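Local coordinates for pyridine nucleotide-disulfide oxidoreductase-like protein (PDB 5MQ6) that catalyses the FAD- and NADPH-dependent Baeyer-Villiger oxidation of ketones, polycyclic ones above all, inserting one oxygen atom beside the carbonyl to give esters or lactones, at residues Ser363-Glu375 with Arg622-Met634. Sequence-based numbering, arbitrary orientation.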
loop_
_atom_site.group_PDB
_atom_site.type_symbol
_atom_site.label_atom_id
_atom_site.label_comp_id
_atom_site.label_asym_id
_atom_site.label_seq_id
_atom_site.Cartn_x
_atom_site.Cartn_y
_atom_site.Cartn_z
ATOM N N SER A 363 13.226 -1.720 -11.055
ATOM C CA SER A 363 13.944 -0.475 -10.748
ATOM C C SER A 363 13.435 0.724 -11.587
ATOM O O SER A 363 13.608 1.905 -11.206
ATOM C CB SER A 363 15.429 -0.729 -11.083
ATOM O OG SER A 363 15.555 -1.005 -12.490
ATOM N N ALA A 364 12.776 0.433 -12.705
ATOM C CA ALA A 364 12.140 1.471 -13.505
ATOM C C ALA A 364 11.257 2.329 -12.635
ATOM O O ALA A 364 11.105 3.477 -12.866
ATOM C CB ALA A 364 11.281 0.850 -14.649
ATOM N N VAL A 365 10.579 1.726 -11.688
ATOM C CA VAL A 365 9.641 2.481 -10.876
ATOM C C VAL A 365 10.134 2.765 -9.492
ATOM O O VAL A 365 9.528 3.583 -8.850
ATOM C CB VAL A 365 8.232 1.922 -10.762
ATOM C CG1 VAL A 365 7.478 2.184 -12.077
ATOM C CG2 VAL A 365 8.238 0.453 -10.334
ATOM N N ILE A 366 11.160 2.058 -9.038
ATOM C CA ILE A 366 11.736 2.231 -7.696
ATOM C C ILE A 366 12.965 3.146 -7.642
ATOM O O ILE A 366 13.108 3.919 -6.694
ATOM C CB ILE A 366 12.109 0.821 -7.142
ATOM C CG1 ILE A 366 10.856 0.034 -6.918
ATOM C CG2 ILE A 366 12.915 0.934 -5.911
ATOM C CD1 ILE A 366 9.772 0.805 -6.245
ATOM N N GLY A 367 13.804 3.120 -8.676
ATOM C CA GLY A 367 15.082 3.831 -8.640
ATOM C C GLY A 367 16.182 2.795 -8.724
ATOM O O GLY A 367 15.958 1.619 -8.483
ATOM N N SER A 368 17.378 3.233 -9.015
ATOM C CA SER A 368 18.574 2.413 -8.955
ATOM C C SER A 368 19.711 3.286 -8.580
ATOM O O SER A 368 19.772 4.351 -9.102
ATOM C CB SER A 368 18.892 1.845 -10.365
ATOM O OG SER A 368 20.035 1.016 -10.327
ATOM N N PRO A 369 20.640 2.853 -7.708
ATOM C CA PRO A 369 21.816 3.715 -7.516
ATOM C C PRO A 369 22.920 3.508 -8.532
ATOM O O PRO A 369 24.049 4.020 -8.345
ATOM C CB PRO A 369 22.362 3.253 -6.163
ATOM C CG PRO A 369 22.003 1.784 -6.084
ATOM C CD PRO A 369 20.694 1.679 -6.833
ATOM N N ARG A 370 22.693 2.731 -9.567
ATOM C CA ARG A 370 23.821 2.265 -10.331
ATOM C C ARG A 370 23.973 2.963 -11.644
ATOM O O ARG A 370 24.952 2.703 -12.327
ATOM C CB ARG A 370 23.601 0.798 -10.600
ATOM C CG ARG A 370 24.842 0.053 -10.910
ATOM C CD ARG A 370 24.507 -1.000 -11.895
ATOM N NE ARG A 370 24.199 -2.244 -11.249
ATOM C CZ ARG A 370 23.590 -3.258 -11.860
ATOM N NH1 ARG A 370 23.145 -3.134 -13.133
ATOM N NH2 ARG A 370 23.389 -4.406 -11.179
ATOM N N HIS A 371 22.997 3.762 -12.057
ATOM C CA HIS A 371 23.013 4.236 -13.402
ATOM C C HIS A 371 23.023 5.733 -13.495
ATOM O O HIS A 371 22.727 6.227 -14.545
ATOM C CB HIS A 371 21.811 3.695 -14.205
ATOM C CG HIS A 371 21.750 2.220 -14.254
ATOM N ND1 HIS A 371 22.444 1.480 -15.184
ATOM C CD2 HIS A 371 21.131 1.332 -13.456
ATOM C CE1 HIS A 371 22.221 0.200 -14.977
ATOM N NE2 HIS A 371 21.438 0.083 -13.925
ATOM N N GLY A 372 23.358 6.465 -12.449
ATOM C CA GLY A 372 23.340 7.948 -12.502
ATOM C C GLY A 372 21.924 8.519 -12.452
ATOM O O GLY A 372 20.998 7.818 -12.094
ATOM N N ILE A 373 21.789 9.781 -12.848
ATOM C CA ILE A 373 20.556 10.510 -12.898
ATOM C C ILE A 373 20.251 10.752 -14.341
ATOM O O ILE A 373 21.141 11.038 -15.120
ATOM C CB ILE A 373 20.709 11.825 -12.115
ATOM C CG1 ILE A 373 20.668 11.494 -10.606
ATOM C CG2 ILE A 373 19.611 12.825 -12.496
ATOM C CD1 ILE A 373 21.407 12.439 -9.687
ATOM N N VAL A 374 18.997 10.639 -14.718
ATOM C CA VAL A 374 18.659 10.741 -16.096
ATOM C C VAL A 374 18.588 12.209 -16.435
ATOM O O VAL A 374 17.877 12.907 -15.794
ATOM C CB VAL A 374 17.343 10.026 -16.401
ATOM C CG1 VAL A 374 16.869 10.322 -17.814
ATOM C CG2 VAL A 374 17.542 8.522 -16.220
ATOM N N GLU A 375 19.317 12.668 -17.446
ATOM C CA GLU A 375 19.208 14.067 -17.885
ATOM C C GLU A 375 17.919 14.268 -18.605
ATOM O O GLU A 375 17.480 13.409 -19.315
ATOM C CB GLU A 375 20.309 14.437 -18.843
ATOM C CG GLU A 375 21.673 14.508 -18.197
ATOM C CD GLU A 375 22.748 14.583 -19.278
ATOM O OE1 GLU A 375 22.672 15.517 -20.142
ATOM O OE2 GLU A 375 23.617 13.666 -19.303
ATOM N N ARG A 622 7.297 17.682 -8.911
ATOM C CA ARG A 622 7.636 17.839 -7.516
ATOM C C ARG A 622 7.066 16.707 -6.680
ATOM O O ARG A 622 7.531 16.514 -5.539
ATOM C CB ARG A 622 6.971 19.104 -6.940
ATOM C CG ARG A 622 7.553 20.330 -7.396
ATOM C CD ARG A 622 6.729 21.518 -6.891
ATOM N NE ARG A 622 6.983 21.748 -5.455
ATOM C CZ ARG A 622 7.584 22.805 -4.907
ATOM N NH1 ARG A 622 8.039 23.825 -5.628
ATOM N NH2 ARG A 622 7.756 22.820 -3.603
ATOM N N SER A 623 6.019 16.016 -7.155
ATOM C CA SER A 623 5.406 15.030 -6.304
ATOM C C SER A 623 6.007 13.657 -6.369
ATOM O O SER A 623 5.575 12.782 -5.618
ATOM C CB SER A 623 3.874 14.977 -6.510
ATOM O OG SER A 623 3.643 14.309 -7.733
ATOM N N GLY A 624 7.038 13.460 -7.189
ATOM C CA GLY A 624 7.677 12.144 -7.323
ATOM C C GLY A 624 8.742 11.934 -6.306
ATOM O O GLY A 624 8.753 12.588 -5.270
ATOM N N ASN A 625 9.639 11.011 -6.618
ATOM C CA ASN A 625 10.593 10.478 -5.716
ATOM C C ASN A 625 12.015 10.670 -6.195
ATOM O O ASN A 625 12.286 11.015 -7.326
ATOM C CB ASN A 625 10.322 8.983 -5.583
ATOM C CG ASN A 625 9.272 8.644 -4.539
ATOM O OD1 ASN A 625 8.923 9.424 -3.726
ATOM N ND2 ASN A 625 8.862 7.383 -4.522
ATOM N N LEU A 626 12.951 10.466 -5.282
ATOM C CA LEU A 626 14.325 10.323 -5.634
ATOM C C LEU A 626 14.382 9.095 -6.569
ATOM O O LEU A 626 13.465 8.293 -6.579
ATOM C CB LEU A 626 15.095 10.065 -4.380
ATOM C CG LEU A 626 15.078 11.106 -3.291
ATOM C CD1 LEU A 626 15.792 10.523 -2.110
ATOM C CD2 LEU A 626 15.857 12.326 -3.747
ATOM N N SER A 627 15.437 8.979 -7.379
ATOM C CA SER A 627 15.541 7.966 -8.417
ATOM C C SER A 627 16.619 6.906 -8.085
ATOM O O SER A 627 16.942 6.076 -8.957
ATOM C CB SER A 627 15.853 8.608 -9.771
ATOM O OG SER A 627 17.123 9.236 -9.756
ATOM N N GLN A 628 17.182 6.944 -6.861
ATOM C CA GLN A 628 18.342 6.162 -6.567
ATOM C C GLN A 628 18.170 4.965 -5.659
ATOM O O GLN A 628 19.165 4.295 -5.339
ATOM C CB GLN A 628 19.424 7.058 -6.047
ATOM C CG GLN A 628 19.785 8.233 -6.974
ATOM C CD GLN A 628 20.496 7.819 -8.243
ATOM O OE1 GLN A 628 21.649 7.486 -8.191
ATOM N NE2 GLN A 628 19.806 7.837 -9.399
ATOM N N GLY A 629 16.924 4.677 -5.295
ATOM C CA GLY A 629 16.524 3.596 -4.381
ATOM C C GLY A 629 16.583 3.786 -2.882
ATOM O O GLY A 629 17.240 4.741 -2.328
ATOM N N MET A 630 15.932 2.853 -2.199
ATOM C CA MET A 630 15.756 2.971 -0.738
ATOM C C MET A 630 17.099 3.054 0.031
ATOM O O MET A 630 17.267 3.884 0.941
ATOM C CB MET A 630 14.831 1.884 -0.176
ATOM C CG MET A 630 14.607 2.045 1.332
ATOM S SD MET A 630 13.607 3.529 1.759
ATOM C CE MET A 630 12.253 3.475 0.691
ATOM N N ALA A 631 18.086 2.242 -0.334
ATOM C CA ALA A 631 19.342 2.233 0.439
ATOM C C ALA A 631 19.982 3.609 0.423
ATOM O O ALA A 631 20.515 4.083 1.440
ATOM C CB ALA A 631 20.379 1.200 -0.138
ATOM N N SER A 632 19.986 4.215 -0.777
ATOM C CA SER A 632 20.564 5.554 -0.968
ATOM C C SER A 632 19.819 6.660 -0.132
ATOM O O SER A 632 20.438 7.418 0.573
ATOM C CB SER A 632 20.517 5.900 -2.444
ATOM O OG SER A 632 21.013 7.220 -2.648
ATOM N N TYR A 633 18.505 6.701 -0.193
ATOM C CA TYR A 633 17.698 7.560 0.651
ATOM C C TYR A 633 18.012 7.354 2.180
ATOM O O TYR A 633 18.267 8.335 2.962
ATOM C CB TYR A 633 16.228 7.301 0.291
ATOM C CG TYR A 633 15.184 7.957 1.162
ATOM C CD1 TYR A 633 15.119 9.328 1.263
ATOM C CD2 TYR A 633 14.255 7.186 1.873
ATOM C CE1 TYR A 633 14.128 9.954 1.997
ATOM C CE2 TYR A 633 13.250 7.747 2.643
ATOM C CZ TYR A 633 13.197 9.154 2.727
ATOM O OH TYR A 633 12.233 9.750 3.467
ATOM N N MET A 634 18.011 6.077 2.579
ATOM C CA MET A 634 18.343 5.715 3.956
ATOM C C MET A 634 19.668 6.267 4.423
ATOM O O MET A 634 19.768 6.784 5.549
ATOM C CB MET A 634 18.369 4.197 4.110
ATOM C CG MET A 634 18.697 3.647 5.487
ATOM S SD MET A 634 18.825 1.836 5.392
ATOM C CE MET A 634 20.477 1.832 4.682
HETATM O O HOH W 1 10.325 5.396 -6.383
HETATM O O HOH W 2 14.289 5.766 -5.221
HETATM O O HOH W 3 23.660 6.397 -9.779
HETATM O O HOH W 4 17.288 10.182 -12.595
#
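Q628 reaches over the turn at S368-G372 and makes the largest contribution here. Start at its CB, which lies 4.1 Å from S368 O; the neighbouring CA points its hydrogen at that same oxygen, a CA-H...O contact of 3.4 Å. CG stands anti to the carbonyl carbon (chi1 -55°), and a second bend at chi2 (-70°) folds the chain back, bringing CD near S368 O and the amide to the turn. NE2 then gives both hydrogens away close to the amide plane: one to G372 O at 2.9 Å, approaching from above that carbonyl's plane, the other to OG of its neighbour S627 at 3.0 Å. OE1 takes a hydrogen from a water that also accepts from G372 N. The I373 side chain crosses that of Q628 at about a right angle, its CG1 3.9 Å from Q628 NE2. S627 OG bonds to H586 as well, and a further water links it to V374 N. Within the turn, S368 OG accepts from R370 N, an ST turn, and also bonds to T341 O.

The backbones also meet directly: S368 N donates to S627 O at 2.9 Å, while the P369 ring packs against Q628 O. G367, leaving helix 363-366 with positive phi, passes so close that a CB would strike S627 C and G629 N. A water donates to I366 O and L626 O and accepts from G629 N, at the N-cap of helix 630-641. An alanine in place of Q628 would probably leave G372 O and S627 OG without their NE2 donor and cost the bridging water its OE1 acceptor, letting the turn move more freely. The contact thus joins two loops through one backbone bond, one bond from a side-chain amide and several water bridges to main-chain groups.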